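PDB 5U5G: 6-phosphogluconate dehydrogenase from Pseudomonas syringae, which probably acts as an NADP-dependent reductase of (2-oxopropyl)phosphonic acid in fosfomycin biosynthesis. Local coordinates for residues S231-L243 / F266-C280. Sequence-based numbering, arbitrary orientation.
With NAP (NADP nicotinamide-adenine-dinucleotide phosphate), chain E; 7VD ((2-oxopropyl)phosphonic acid), chain F.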
loop_
_atom_site.group_PDB
_atom_site.type_symbol
_atom_site.label_atom_id
_atom_site.label_comp_id
_atom_site.label_asym_id
_atom_site.label_seq_id
_atom_site.Cartn_x
_atom_site.Cartn_y
_atom_site.Cartn_z
ATOM N N SER A 231 -5.867 1.222 19.434
ATOM C CA SER A 231 -5.081 0.047 19.085
ATOM C C SER A 231 -5.360 -0.403 17.652
ATOM O O SER A 231 -6.505 -0.407 17.192
ATOM C CB SER A 231 -5.394 -1.090 20.067
ATOM O OG SER A 231 -4.673 -2.256 19.723
ATOM N N SER A 232 -4.300 -0.774 16.934
ATOM C CA SER A 232 -4.477 -1.461 15.662
ATOM C C SER A 232 -4.650 -2.958 15.857
ATOM O O SER A 232 -4.872 -3.680 14.874
ATOM C CB SER A 232 -3.302 -1.177 14.717
ATOM O OG SER A 232 -2.098 -1.767 15.157
ATOM N N ASN A 233 -4.561 -3.420 17.112
ATOM C CA ASN A 233 -4.774 -4.822 17.504
ATOM C C ASN A 233 -3.750 -5.770 16.880
ATOM O O ASN A 233 -4.016 -6.964 16.698
ATOM C CB ASN A 233 -6.200 -5.275 17.184
ATOM C CG ASN A 233 -7.200 -4.789 18.211
ATOM O OD1 ASN A 233 -8.145 -4.065 17.892
ATOM N ND2 ASN A 233 -6.993 -5.181 19.454
ATOM N N VAL A 234 -2.572 -5.249 16.548
ATOM C CA VAL A 234 -1.414 -6.066 16.245
ATOM C C VAL A 234 -0.302 -5.640 17.188
ATOM O O VAL A 234 0.200 -4.511 17.103
ATOM C CB VAL A 234 -0.969 -5.947 14.788
ATOM C CG1 VAL A 234 0.172 -6.929 14.532
ATOM C CG2 VAL A 234 -2.137 -6.210 13.840
ATOM N N SER A 235 0.096 -6.544 18.077
ATOM C CA SER A 235 1.192 -6.258 18.986
ATOM C C SER A 235 2.533 -6.338 18.267
ATOM O O SER A 235 2.681 -6.977 17.218
ATOM C CB SER A 235 1.195 -7.241 20.154
ATOM O OG SER A 235 1.593 -8.520 19.691
ATOM N N LEU A 236 3.531 -5.697 18.865
ATOM C CA LEU A 236 4.884 -5.834 18.344
ATOM C C LEU A 236 5.380 -7.267 18.461
ATOM O O LEU A 236 6.196 -7.703 17.645
ATOM C CB LEU A 236 5.828 -4.880 19.063
ATOM C CG LEU A 236 5.694 -3.396 18.685
ATOM C CD1 LEU A 236 6.341 -2.515 19.748
ATOM C CD2 LEU A 236 6.296 -3.107 17.324
ATOM N N GLY A 237 4.892 -8.011 19.458
ATOM C CA GLY A 237 5.239 -9.420 19.555
ATOM C C GLY A 237 4.808 -10.207 18.333
ATOM O O GLY A 237 5.582 -10.998 17.781
ATOM N N VAL A 238 3.565 -9.988 17.882
ATOM C CA VAL A 238 3.065 -10.689 16.701
ATOM C C VAL A 238 3.787 -10.211 15.443
ATOM O O VAL A 238 4.182 -11.017 14.589
ATOM C CB VAL A 238 1.539 -10.516 16.587
ATOM C CG1 VAL A 238 1.060 -10.796 15.172
ATOM C CG2 VAL A 238 0.831 -11.453 17.575
ATOM N N ARG A 239 3.969 -8.897 15.312
ATOM C CA ARG A 239 4.650 -8.340 14.148
ATOM C C ARG A 239 6.072 -8.877 14.041
ATOM O O ARG A 239 6.505 -9.310 12.964
ATOM C CB ARG A 239 4.656 -6.807 14.237
ATOM C CG ARG A 239 5.259 -6.097 13.020
ATOM C CD ARG A 239 4.147 -5.571 12.113
ATOM N NE ARG A 239 4.007 -6.427 10.955
ATOM C CZ ARG A 239 2.889 -6.616 10.259
ATOM N NH1 ARG A 239 1.749 -6.030 10.602
ATOM N NH2 ARG A 239 2.922 -7.433 9.214
ATOM N N CYS A 240 6.807 -8.875 15.160
ATOM C CA CYS A 240 8.204 -9.323 15.149
ATOM C C CYS A 240 8.328 -10.837 14.974
ATOM O O CYS A 240 9.314 -11.309 14.391
ATOM C CB CYS A 240 8.914 -8.867 16.432
ATOM S SG CYS A 240 9.315 -7.078 16.444
ATOM N N LYS A 241 7.351 -11.609 15.464
ATOM C CA LYS A 241 7.318 -13.033 15.151
ATOM C C LYS A 241 7.326 -13.251 13.641
ATOM O O LYS A 241 8.093 -14.072 13.121
ATOM C CB LYS A 241 6.091 -13.693 15.793
ATOM C CG LYS A 241 5.715 -15.039 15.151
ATOM C CD LYS A 241 4.505 -15.704 15.802
ATOM C CE LYS A 241 3.184 -14.968 15.505
ATOM N NZ LYS A 241 2.711 -15.080 14.095
ATOM N N ASP A 242 6.490 -12.502 12.911
ATOM C CA ASP A 242 6.405 -12.702 11.468
ATOM C C ASP A 242 7.662 -12.198 10.761
ATOM O O ASP A 242 8.137 -12.830 9.811
ATOM C CB ASP A 242 5.142 -12.031 10.917
ATOM C CG ASP A 242 3.865 -12.694 11.419
ATOM O OD1 ASP A 242 3.964 -13.797 12.015
ATOM O OD2 ASP A 242 2.765 -12.118 11.229
ATOM N N LEU A 243 8.228 -11.080 11.226
ATOM C CA LEU A 243 9.482 -10.585 10.655
ATOM C C LEU A 243 10.607 -11.599 10.841
ATOM O O LEU A 243 11.477 -11.754 9.973
ATOM C CB LEU A 243 9.862 -9.257 11.314
ATOM C CG LEU A 243 9.656 -7.904 10.611
ATOM C CD1 LEU A 243 9.328 -8.022 9.118
ATOM C CD2 LEU A 243 8.678 -7.005 11.349
ATOM N N PHE A 266 11.498 -3.000 13.508
ATOM C CA PHE A 266 10.437 -3.390 14.427
ATOM C C PHE A 266 10.993 -4.153 15.625
ATOM O O PHE A 266 10.392 -4.124 16.707
ATOM C CB PHE A 266 9.354 -4.172 13.685
ATOM C CG PHE A 266 8.441 -3.286 12.864
ATOM C CD1 PHE A 266 7.398 -2.582 13.478
ATOM C CD2 PHE A 266 8.649 -3.118 11.492
ATOM C CE1 PHE A 266 6.561 -1.741 12.735
ATOM C CE2 PHE A 266 7.809 -2.294 10.736
ATOM C CZ PHE A 266 6.769 -1.592 11.354
ATOM N N ASP A 267 12.158 -4.788 15.468
ATOM C CA ASP A 267 12.843 -5.358 16.621
ATOM C C ASP A 267 13.232 -4.266 17.613
ATOM O O ASP A 267 13.010 -4.405 18.822
ATOM C CB ASP A 267 14.069 -6.146 16.172
ATOM C CG ASP A 267 14.768 -6.835 17.329
ATOM O OD1 ASP A 267 14.175 -7.781 17.905
ATOM O OD2 ASP A 267 15.906 -6.425 17.662
ATOM N N THR A 268 13.788 -3.157 17.112
ATOM C CA THR A 268 14.167 -2.054 17.990
ATOM C C THR A 268 12.947 -1.430 18.670
ATOM O O THR A 268 13.000 -1.089 19.857
ATOM C CB THR A 268 14.936 -1.000 17.200
ATOM O OG1 THR A 268 16.053 -1.616 16.550
ATOM C CG2 THR A 268 15.449 0.082 18.140
ATOM N N VAL A 269 11.845 -1.270 17.933
ATOM C CA VAL A 269 10.623 -0.720 18.522
ATOM C C VAL A 269 10.080 -1.659 19.594
ATOM O O VAL A 269 9.574 -1.214 20.638
ATOM C CB VAL A 269 9.572 -0.449 17.428
ATOM C CG1 VAL A 269 8.242 -0.018 18.046
ATOM C CG2 VAL A 269 10.074 0.613 16.433
ATOM N N ARG A 270 10.148 -2.972 19.337
ATOM C CA ARG A 270 9.744 -3.961 20.328
ATOM C C ARG A 270 10.585 -3.850 21.593
ATOM O O ARG A 270 10.046 -3.876 22.704
ATOM C CB ARG A 270 9.856 -5.370 19.737
ATOM C CG ARG A 270 9.255 -6.469 20.626
ATOM C CD ARG A 270 9.451 -7.857 20.018
ATOM N NE ARG A 270 10.817 -8.028 19.548
ATOM C CZ ARG A 270 11.855 -8.281 20.337
ATOM N NH1 ARG A 270 11.691 -8.431 21.645
ATOM N NH2 ARG A 270 13.070 -8.386 19.820
ATOM N N GLN A 271 11.909 -3.731 21.442
ATOM C CA GLN A 271 12.780 -3.585 22.605
ATOM C C GLN A 271 12.472 -2.308 23.374
ATOM O O GLN A 271 12.558 -2.279 24.605
ATOM C CB GLN A 271 14.246 -3.597 22.169
ATOM C CG GLN A 271 14.921 -4.953 22.305
ATOM C CD GLN A 271 15.915 -5.220 21.192
ATOM O OE1 GLN A 271 16.388 -4.293 20.532
ATOM N NE2 GLN A 271 16.248 -6.492 20.982
ATOM N N ALA A 272 12.111 -1.241 22.664
ATOM C CA ALA A 272 11.899 0.046 23.308
ATOM C C ALA A 272 10.504 0.202 23.902
ATOM O O ALA A 272 10.322 1.030 24.794
ATOM C CB ALA A 272 12.163 1.175 22.311
ATOM N N CYS A 273 9.517 -0.568 23.447
ATOM C CA CYS A 273 8.132 -0.326 23.827
ATOM C C CYS A 273 7.432 -1.519 24.455
ATOM O O CYS A 273 6.378 -1.327 25.063
ATOM C CB CYS A 273 7.305 0.113 22.606
ATOM S SG CYS A 273 7.946 1.556 21.759
ATOM N N GLY A 274 7.956 -2.730 24.299
ATOM C CA GLY A 274 7.392 -3.914 24.909
ATOM C C GLY A 274 6.579 -4.744 23.925
ATOM O O GLY A 274 5.991 -4.237 22.970
ATOM N N GLU A 275 6.512 -6.047 24.211
ATOM C CA GLU A 275 5.928 -7.017 23.287
ATOM C C GLU A 275 4.448 -6.773 23.032
ATOM O O GLU A 275 3.970 -7.020 21.920
ATOM C CB GLU A 275 6.110 -8.435 23.831
ATOM C CG GLU A 275 7.553 -8.826 24.091
ATOM C CD GLU A 275 8.189 -9.531 22.905
ATOM O OE1 GLU A 275 9.405 -9.329 22.698
ATOM O OE2 GLU A 275 7.484 -10.286 22.191
ATOM N N GLU A 276 3.703 -6.321 24.039
ATOM C CA GLU A 276 2.267 -6.131 23.902
ATOM C C GLU A 276 1.878 -4.745 23.415
ATOM O O GLU A 276 0.682 -4.496 23.240
ATOM C CB GLU A 276 1.542 -6.415 25.231
ATOM C CG GLU A 276 1.411 -7.903 25.571
ATOM C CD GLU A 276 0.867 -8.751 24.405
ATOM O OE1 GLU A 276 -0.073 -8.320 23.691
ATOM O OE2 GLU A 276 1.403 -9.860 24.187
ATOM N N SER A 277 2.840 -3.844 23.198
ATOM C CA SER A 277 2.557 -2.528 22.644
ATOM C C SER A 277 2.285 -2.602 21.137
ATOM O O SER A 277 2.661 -3.560 20.446
ATOM C CB SER A 277 3.713 -1.573 22.916
ATOM O OG SER A 277 3.861 -1.352 24.301
ATOM N N ASP A 278 1.624 -1.559 20.634
ATOM C CA ASP A 278 1.111 -1.567 19.269
ATOM C C ASP A 278 2.250 -1.508 18.254
ATOM O O ASP A 278 3.258 -0.818 18.457
ATOM C CB ASP A 278 0.158 -0.382 19.064
ATOM C CG ASP A 278 -0.828 -0.608 17.931
ATOM O OD1 ASP A 278 -0.474 -0.366 16.741
ATOM O OD2 ASP A 278 -1.966 -1.028 18.234
ATOM N N GLN A 279 2.075 -2.242 17.146
ATOM C CA GLN A 279 2.998 -2.142 16.018
ATOM C C GLN A 279 3.227 -0.690 15.598
ATOM O O GLN A 279 4.331 -0.330 15.177
ATOM C CB GLN A 279 2.467 -2.958 14.826
ATOM C CG GLN A 279 1.037 -2.585 14.422
ATOM C CD GLN A 279 0.521 -3.339 13.215
ATOM O OE1 GLN A 279 1.247 -4.125 12.592
ATOM N NE2 GLN A 279 -0.752 -3.120 12.886
ATOM N N CYS A 280 2.206 0.155 15.713
ATOM C CA CYS A 280 2.318 1.556 15.319
ATOM C C CYS A 280 3.101 2.403 16.309
ATOM O O CYS A 280 3.204 3.609 16.090
ATOM C CB CYS A 280 0.933 2.167 15.121
ATOM S SG CYS A 280 -0.017 1.409 13.791
HETATM P PA NAP E . -2.430 -12.503 20.740
HETATM O O1A NAP E . -1.093 -12.233 21.325
HETATM O O2A NAP E . -3.531 -11.474 20.813
HETATM O O5B NAP E . -3.027 -13.930 21.344
HETATM C C5B NAP E . -2.019 -14.901 21.200
HETATM C C4B NAP E . -2.688 -16.269 21.450
HETATM O O4B NAP E . -1.726 -17.323 21.469
HETATM C C3B NAP E . -3.448 -16.236 22.825
HETATM O O3B NAP E . -4.579 -17.047 22.738
HETATM C C2B NAP E . -2.417 -16.935 23.733
HETATM O O2B NAP E . -2.932 -17.591 24.786
HETATM C C1B NAP E . -1.892 -18.007 22.697
HETATM N N9A NAP E . -0.619 -18.518 23.166
HETATM C C8A NAP E . 0.667 -17.951 23.047
HETATM N N7A NAP E . 1.634 -18.702 23.642
HETATM C C5A NAP E . 0.926 -19.790 24.172
HETATM C C6A NAP E . 1.334 -20.917 24.907
HETATM N N6A NAP E . 2.656 -21.109 25.226
HETATM N N1A NAP E . 0.442 -21.849 25.327
HETATM C C2A NAP E . -0.864 -21.617 24.985
HETATM N N3A NAP E . -1.403 -20.606 24.290
HETATM C C4A NAP E . -0.472 -19.687 23.887
HETATM O O3 NAP E . -1.959 -12.759 19.188
HETATM P PN NAP E . -3.060 -12.398 18.084
HETATM O O1N NAP E . -4.386 -12.991 18.357
HETATM O O2N NAP E . -2.872 -11.025 17.478
HETATM O O5D NAP E . -2.492 -13.351 16.737
HETATM C C5D NAP E . -2.829 -14.660 16.860
HETATM C C4D NAP E . -2.462 -15.326 15.546
HETATM O O4D NAP E . -3.171 -14.684 14.455
HETATM C C3D NAP E . -0.915 -15.114 15.267
HETATM O O3D NAP E . -0.412 -16.267 14.654
HETATM C C2D NAP E . -0.896 -13.939 14.314
HETATM O O2D NAP E . 0.192 -13.956 13.428
HETATM C C1D NAP E . -2.210 -14.221 13.514
HETATM N N1N NAP E . -2.736 -13.010 12.915
HETATM C C2N NAP E . -3.040 -11.860 13.691
HETATM C C3N NAP E . -3.614 -10.772 13.069
HETATM C C7N NAP E . -3.972 -9.579 13.842
HETATM O O7N NAP E . -4.526 -8.601 13.337
HETATM N N7N NAP E . -3.735 -9.549 15.205
HETATM C C4N NAP E . -3.959 -10.781 11.603
HETATM C C5N NAP E . -3.582 -12.011 10.905
HETATM C C6N NAP E . -2.998 -13.029 11.537
HETATM P P2B NAP E . -3.219 -16.554 26.288
HETATM O O1X NAP E . -4.442 -15.825 25.824
HETATM O O2X NAP E . -3.416 -17.611 27.378
HETATM O O3X NAP E . -1.921 -15.784 26.308
HETATM P P1 7VD F . -2.914 -8.494 9.020
HETATM C C1 7VD F . -2.063 -8.589 10.621
HETATM O O2 7VD F . -2.246 -9.275 7.912
HETATM O O3 7VD F . -4.365 -8.899 9.131
HETATM O O4 7VD F . -2.807 -7.012 8.759
HETATM C C6 7VD F . -0.958 -9.608 10.736
HETATM O O7 7VD F . -1.032 -10.698 10.170
HETATM C C8 7VD F . 0.221 -9.200 11.576
HETATM O O HOH W 1 -2.054 -1.794 20.643
HETATM O O HOH W 2 1.078 -10.591 21.412
#
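Asp-278 OD1 is gripped by two donors. Ser-232 OG donates a hydrogen bond to it at 2.7 Å on the syn side, and Cys-280 N meets its anti lone pair, closing an Asx turn. The other oxygen, OD2, accepts from Ser-232 N at 2.7 Å, so Ser-232 binds both carboxylate oxygens, through its hydroxyl and its backbone N. Ser-232 OG also accepts from Gln-279 NE2 at 3.0 Å. The oxygen of that amide, OE1, takes Arg-239 NH1 at 2.8 Å. This bond is nearly straight (163°), and the amide and guanidinium planes lie only 4° apart. With CG between the backbone N and carbonyl carbon (chi1 54°), Gln-279 lays its amide against Val-234 CB. Glu-180 forms a salt bridge with Arg-239, and Tyr-217 also bonds to it. The methyl C8 of the bound (2-oxopropyl)phosphonic acid lies over one guanidinium face.

Backbone bonds join the two loops. Gln-279 N reaches Val-234 O, and Leu-236 N and Gly-237 N, starting helix 236-243, reach Ser-277 O and Glu-275 O. Ser-235 OG caps this helix through Val-238 N. Between the helices, Leu-236 sits as a knob among Phe-266, Val-269, Arg-270 and Cys-273, with CD1 3.6 Å from Val-269 CG1. Phe-266 is in turn a knob among Leu-236, Cys-240, Leu-243 and Arg-239, whose CG lies over one ring face.

The axes of 236-243 and 266-273 run roughly antiparallel and come within 9.6 Å. They belong to the helical C-terminal domain of the 3-hydroxyisobutyrate dehydrogenase family, with Asn-233 O and Lys-241 NZ holding NADP at the active-site cleft.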